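BH1328 protein (Bacillus halodurans, PDB 2O5A) probably acts as a ribosomal silencing factor, binding large-subunit protein uL14 to block joining of the 30S and 50S subunits and so repress translation. Local coordinates at residues N12-K17 / Q49-E54; E20-L25 / F36-H41. One frame throughout, in Å; residues are numbered along the deposited sequence.

Contact 1: residues N12-K17 / Q49-E54; sequences NAVDDK and QAIAHE
Helix-helix packing joins the C-terminal end of helix 4-16 to the middle of helix 45-61, two helices that lie over the mixed sheet of this alpha/beta RsfS fold. The segment axes come within 8.2 Å and run roughly antiparallel, 143° apart. Apolar packing lies toward the sheet, and charged side chains line the outer edge. On the sheet side, the CG2 methyls of Val14 and Ile51 touch at 3.5 Å where the two side chains cross obliquely; Ala19 touches both residues, and Leu55 also packs against Val14. Farther out, Lys17 bends at chi2 and chi3, so that its aliphatic part folds over helix 45-61: CB rests near Ile51 CG1 (3.8 Å), and CD lies 3.5 Å from the carbonyl O of Ala50. Glu54 crosses Lys17 at about a right angle, its CB against Lys17 CG. With Glu54 CG anti to the backbone N (chi1 179°), that carbon is set 3.3 Å from Ala13 O. The chain then bends at chi2 and carries the carboxylate toward Asp16, a pairing of like charges that Lys17 NZ, 4.7 Å from Glu54 OE1, may partly offset. Asp16 OD1 and Glu54 OE2 stand 4.1 Å apart, their carboxylate planes turned 69° from each other.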
loop_
_atom_site.group_PDB
_atom_site.type_symbol
_atom_site.label_atom_id
_atom_site.label_comp_id
_atom_site.label_asym_id
_atom_site.label_seq_id
_atom_site.Cartn_x
_atom_site.Cartn_y
_atom_site.Cartn_z
ATOM N N ASN A 12 15.367 -12.866 10.129
ATOM C CA ASN A 12 16.167 -13.037 11.334
ATOM C C ASN A 12 16.373 -11.701 12.039
ATOM O O ASN A 12 16.072 -11.563 13.225
ATOM C CB ASN A 12 17.523 -13.657 10.988
ATOM C CG ASN A 12 17.414 -15.119 10.598
ATOM O OD1 ASN A 12 18.414 -15.767 10.291
ATOM N ND2 ASN A 12 16.194 -15.647 10.613
ATOM N N ALA A 13 16.887 -10.721 11.304
ATOM C CA ALA A 13 17.127 -9.395 11.859
ATOM C C ALA A 13 15.882 -8.934 12.607
ATOM O O ALA A 13 15.941 -8.584 13.787
ATOM C CB ALA A 13 17.456 -8.412 10.741
ATOM N N VAL A 14 14.755 -8.944 11.905
ATOM C CA VAL A 14 13.476 -8.544 12.473
ATOM C C VAL A 14 13.095 -9.433 13.662
ATOM O O VAL A 14 12.409 -8.989 14.583
ATOM C CB VAL A 14 12.368 -8.609 11.391
ATOM C CG1 VAL A 14 11.037 -8.972 12.007
ATOM C CG2 VAL A 14 12.260 -7.266 10.685
ATOM N N ASP A 15 13.554 -10.681 13.638
ATOM C CA ASP A 15 13.253 -11.630 14.706
ATOM C C ASP A 15 14.090 -11.418 15.962
ATOM O O ASP A 15 13.632 -11.689 17.072
ATOM C CB ASP A 15 13.448 -13.064 14.206
ATOM C CG ASP A 15 12.141 -13.826 14.110
ATOM O OD1 ASP A 15 11.211 -13.331 13.440
ATOM O OD2 ASP A 15 12.046 -14.919 14.706
ATOM N N ASP A 16 15.320 -10.942 15.789
ATOM C CA ASP A 16 16.204 -10.696 16.922
ATOM C C ASP A 16 15.634 -9.610 17.827
ATOM O O ASP A 16 15.878 -9.605 19.034
ATOM C CB ASP A 16 17.591 -10.278 16.428
ATOM C CG ASP A 16 18.345 -11.411 15.766
ATOM O OD1 ASP A 16 19.322 -11.135 15.042
ATOM O OD2 ASP A 16 17.966 -12.582 15.979
ATOM N N LYS A 17 14.867 -8.699 17.238
ATOM C CA LYS A 17 14.273 -7.594 17.985
ATOM C C LYS A 17 12.856 -7.874 18.483
ATOM O O LYS A 17 12.199 -6.979 19.017
ATOM C CB LYS A 17 14.269 -6.323 17.132
ATOM C CG LYS A 17 15.649 -5.830 16.705
ATOM C CD LYS A 17 16.424 -5.152 17.836
ATOM C CE LYS A 17 16.987 -6.141 18.847
ATOM N NZ LYS A 17 17.829 -5.460 19.872
ATOM N N GLN A 49 11.486 1.184 15.941
ATOM C CA GLN A 49 12.777 1.701 15.512
ATOM C C GLN A 49 13.893 0.701 15.792
ATOM O O GLN A 49 14.876 0.641 15.057
ATOM C CB GLN A 49 13.074 3.034 16.205
ATOM C CG GLN A 49 12.339 4.213 15.587
ATOM C CD GLN A 49 12.543 5.508 16.347
ATOM O OE1 GLN A 49 12.188 6.583 15.865
ATOM N NE2 GLN A 49 13.110 5.413 17.544
ATOM N N ALA A 50 13.737 -0.082 16.854
ATOM C CA ALA A 50 14.740 -1.081 17.201
ATOM C C ALA A 50 14.811 -2.106 16.073
ATOM O O ALA A 50 15.891 -2.511 15.645
ATOM C CB ALA A 50 14.365 -1.764 18.509
ATOM N N ILE A 51 13.641 -2.510 15.590
ATOM C CA ILE A 51 13.538 -3.479 14.511
ATOM C C ILE A 51 14.156 -2.910 13.244
ATOM O O ILE A 51 15.024 -3.529 12.627
ATOM C CB ILE A 51 12.071 -3.811 14.218
ATOM C CG1 ILE A 51 11.425 -4.379 15.484
ATOM C CG2 ILE A 51 11.973 -4.723 13.002
ATOM C CD1 ILE A 51 9.972 -4.726 15.389
ATOM N N ALA A 52 13.695 -1.726 12.862
ATOM C CA ALA A 52 14.186 -1.062 11.667
ATOM C C ALA A 52 15.696 -0.876 11.705
ATOM O O ALA A 52 16.361 -0.948 10.673
ATOM C CB ALA A 52 13.502 0.283 11.507
ATOM N N HIS A 53 16.240 -0.643 12.895
ATOM C CA HIS A 53 17.676 -0.435 13.043
ATOM C C HIS A 53 18.468 -1.736 12.929
ATOM O O HIS A 53 19.544 -1.759 12.332
ATOM C CB HIS A 53 17.972 0.247 14.382
ATOM C CG HIS A 53 19.343 0.857 14.457
ATOM N ND1 HIS A 53 20.426 0.189 14.979
ATOM C CD2 HIS A 53 19.794 2.067 14.066
ATOM C CE1 HIS A 53 21.493 0.964 14.906
ATOM N NE2 HIS A 53 21.135 2.114 14.355
ATOM N N GLU A 54 17.941 -2.815 13.500
ATOM C CA GLU A 54 18.618 -4.107 13.436
ATOM C C GLU A 54 18.682 -4.551 11.980
ATOM O O GLU A 54 19.635 -5.212 11.562
ATOM C CB GLU A 54 17.865 -5.150 14.265
ATOM C CG GLU A 54 18.478 -6.550 14.249
ATOM C CD GLU A 54 19.880 -6.594 14.830
ATOM O OE1 GLU A 54 20.143 -5.866 15.808
ATOM O OE2 GLU A 54 20.716 -7.368 14.318
#

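Contact 2: residues E20-L25 / F36-H41; sequences EQVVAL and FFLICH
Segments 20-25 and 36-41 run antiparallel, and their side chains fill in against one another on both faces of the sheet. On the face covered by helix 4-16, Leu38 holds CG anti to its backbone N (chi1 -174°) and swings CD1 across the strand gap. This methyl settles between Val22 CG1, 3.6 Å away, and the smaller bump of Ala24 CB at 4.2 Å. Beside it, Val22 CG2 leans on Cys40 CB (3.9 Å). On the reverse face, Leu25 and Ile39 cross obliquely and meet at their CD1 methyls, 3.4 Å apart, with Trp104 packed on both. The two strands form a beta hairpin at the edge of the mixed sheet; the other side of strand 36-42 bonds to strand 85-91. Val23 and Ile39 make a hydrogen-bonded pair, the Ile39 N-H pointing almost straight at Val23 O (2.6 Å, 172°). Leu25 with Phe37 and Glu20 with His41 are also hydrogen-bonded pairs, their bonds less straight. Between Glu20 and Val23 a beta bulge shifts the register by one residue, and the chain turns a corner at Gln21. The His41 ring fits into this corner: Glu20 O lies 3.8 Å above one face, offset toward the rim, Gln21 OE1 comes in plane at the edge, and the Glu20 carboxylate stands nearly perpendicular to the ring, its OE2 3.1 Å from His41 CE1.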
loop_
_atom_site.group_PDB
_atom_site.type_symbol
_atom_site.label_atom_id
_atom_site.label_comp_id
_atom_site.label_asym_id
_atom_site.label_seq_id
_atom_site.Cartn_x
_atom_site.Cartn_y
_atom_site.Cartn_z
ATOM N N GLU A 20 6.635 -8.752 16.025
ATOM C CA GLU A 20 5.495 -9.658 16.036
ATOM C C GLU A 20 4.714 -9.731 14.726
ATOM O O GLU A 20 4.732 -8.804 13.916
ATOM C CB GLU A 20 4.558 -9.277 17.185
ATOM C CG GLU A 20 5.193 -9.433 18.562
ATOM C CD GLU A 20 4.364 -8.806 19.664
ATOM O OE1 GLU A 20 4.547 -9.182 20.842
ATOM O OE2 GLU A 20 3.536 -7.930 19.353
ATOM N N GLN A 21 4.034 -10.859 14.538
ATOM C CA GLN A 21 3.224 -11.126 13.354
ATOM C C GLN A 21 3.986 -10.956 12.043
ATOM O O GLN A 21 3.516 -10.290 11.120
ATOM C CB GLN A 21 1.983 -10.232 13.345
ATOM C CG GLN A 21 1.169 -10.294 14.626
ATOM C CD GLN A 21 -0.279 -9.903 14.414
ATOM O OE1 GLN A 21 -0.583 -9.010 13.624
ATOM N NE2 GLN A 21 -1.181 -10.561 15.130
ATOM N N VAL A 22 5.164 -11.567 11.969
ATOM C CA VAL A 22 5.988 -11.493 10.770
ATOM C C VAL A 22 5.320 -12.231 9.615
ATOM O O VAL A 22 4.982 -13.410 9.728
ATOM C CB VAL A 22 7.382 -12.112 11.010
ATOM C CG1 VAL A 22 8.127 -12.253 9.690
ATOM C CG2 VAL A 22 8.174 -11.244 11.968
ATOM N N VAL A 23 5.133 -11.524 8.505
ATOM C CA VAL A 23 4.513 -12.100 7.320
ATOM C C VAL A 23 5.259 -11.684 6.061
ATOM O O VAL A 23 5.571 -10.508 5.868
ATOM C CB VAL A 23 3.034 -11.662 7.185
ATOM C CG1 VAL A 23 2.479 -12.097 5.836
ATOM C CG2 VAL A 23 2.212 -12.272 8.305
ATOM N N ALA A 24 5.545 -12.660 5.208
ATOM C CA ALA A 24 6.236 -12.399 3.955
ATOM C C ALA A 24 5.214 -12.470 2.832
ATOM O O ALA A 24 4.279 -13.269 2.881
ATOM C CB ALA A 24 7.333 -13.430 3.735
ATOM N N LEU A 25 5.389 -11.627 1.823
ATOM C CA LEU A 25 4.473 -11.606 0.695
ATOM C C LEU A 25 5.229 -11.785 -0.611
ATOM O O LEU A 25 6.148 -11.027 -0.921
ATOM C CB LEU A 25 3.696 -10.287 0.675
ATOM C CG LEU A 25 2.810 -10.025 1.895
ATOM C CD1 LEU A 25 2.096 -8.694 1.734
ATOM C CD2 LEU A 25 1.803 -11.157 2.053
ATOM N N PHE A 36 9.796 -10.044 -2.760
ATOM C CA PHE A 36 9.250 -10.294 -1.431
ATOM C C PHE A 36 9.025 -9.004 -0.647
ATOM O O PHE A 36 9.805 -8.053 -0.739
ATOM C CB PHE A 36 10.183 -11.201 -0.623
ATOM C CG PHE A 36 10.302 -12.604 -1.156
ATOM C CD1 PHE A 36 9.182 -13.424 -1.262
ATOM C CD2 PHE A 36 11.542 -13.119 -1.520
ATOM C CE1 PHE A 36 9.299 -14.739 -1.714
ATOM C CE2 PHE A 36 11.670 -14.431 -1.972
ATOM C CZ PHE A 36 10.546 -15.242 -2.072
ATOM N N PHE A 37 7.945 -8.993 0.125
ATOM C CA PHE A 37 7.575 -7.870 0.979
ATOM C C PHE A 37 7.425 -8.475 2.368
ATOM O O PHE A 37 6.564 -9.327 2.585
ATOM C CB PHE A 37 6.240 -7.267 0.531
ATOM C CG PHE A 37 6.364 -6.154 -0.486
ATOM C CD1 PHE A 37 7.549 -5.939 -1.193
ATOM C CD2 PHE A 37 5.279 -5.323 -0.738
ATOM C CE1 PHE A 37 7.637 -4.914 -2.143
ATOM C CE2 PHE A 37 5.357 -4.301 -1.680
ATOM C CZ PHE A 37 6.539 -4.092 -2.382
ATOM N N LEU A 38 8.269 -8.051 3.305
ATOM C CA LEU A 38 8.217 -8.586 4.662
ATOM C C LEU A 38 7.497 -7.628 5.610
ATOM O O LEU A 38 7.898 -6.472 5.757
ATOM C CB LEU A 38 9.638 -8.853 5.171
ATOM C CG LEU A 38 9.808 -9.546 6.530
ATOM C CD1 LEU A 38 9.237 -10.957 6.474
ATOM C CD2 LEU A 38 11.284 -9.587 6.894
ATOM N N ILE A 39 6.436 -8.121 6.249
ATOM C CA ILE A 39 5.643 -7.327 7.177
ATOM C C ILE A 39 5.697 -7.806 8.620
ATOM O O ILE A 39 5.775 -9.003 8.905
ATOM C CB ILE A 39 4.184 -7.269 6.720
ATOM C CG1 ILE A 39 4.186 -7.070 5.203
ATOM C CG2 ILE A 39 3.429 -6.181 7.487
ATOM C CD1 ILE A 39 2.872 -6.999 4.552
ATOM N N CYS A 40 5.661 -6.839 9.523
ATOM C CA CYS A 40 5.700 -7.099 10.949
ATOM C C CYS A 40 5.384 -5.801 11.663
ATOM O O CYS A 40 5.188 -4.763 11.025
ATOM C CB CYS A 40 7.082 -7.601 11.354
ATOM S SG CYS A 40 8.412 -6.415 11.055
ATOM N N HIS A 41 5.336 -5.852 12.986
ATOM C CA HIS A 41 5.029 -4.656 13.743
ATOM C C HIS A 41 5.663 -4.641 15.123
ATOM O O HIS A 41 6.076 -5.675 15.650
ATOM C CB HIS A 41 3.513 -4.500 13.876
ATOM C CG HIS A 41 2.895 -5.404 14.895
ATOM N ND1 HIS A 41 3.230 -5.359 16.232
ATOM C CD2 HIS A 41 1.963 -6.381 14.776
ATOM C CE1 HIS A 41 2.529 -6.262 16.889
ATOM N NE2 HIS A 41 1.754 -6.896 16.032
#

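How the contacts relate
From the N terminus, helix 4-16 leads through a short loop into strand 22-26; the chain then returns along strand 36-42 and enters helix 45-61. Contact 2 closes the inner loop, drawing the two strands into a hairpin, while contact 1 closes the outer one by bringing together the helices that precede and follow it. The smaller loop thus lies wholly within the larger, and the two do not cross. The centres of contacts 1 and 2 are about 12 Å apart. Even so, they meet directly: Val14 CG1 of contact 1 packs on Val22 CG2 (3.7 Å) and Cys40 SG, and Ile51 CD1 approaches His41 O. Together they tie the helix pair to the hairpin edge of the sheet.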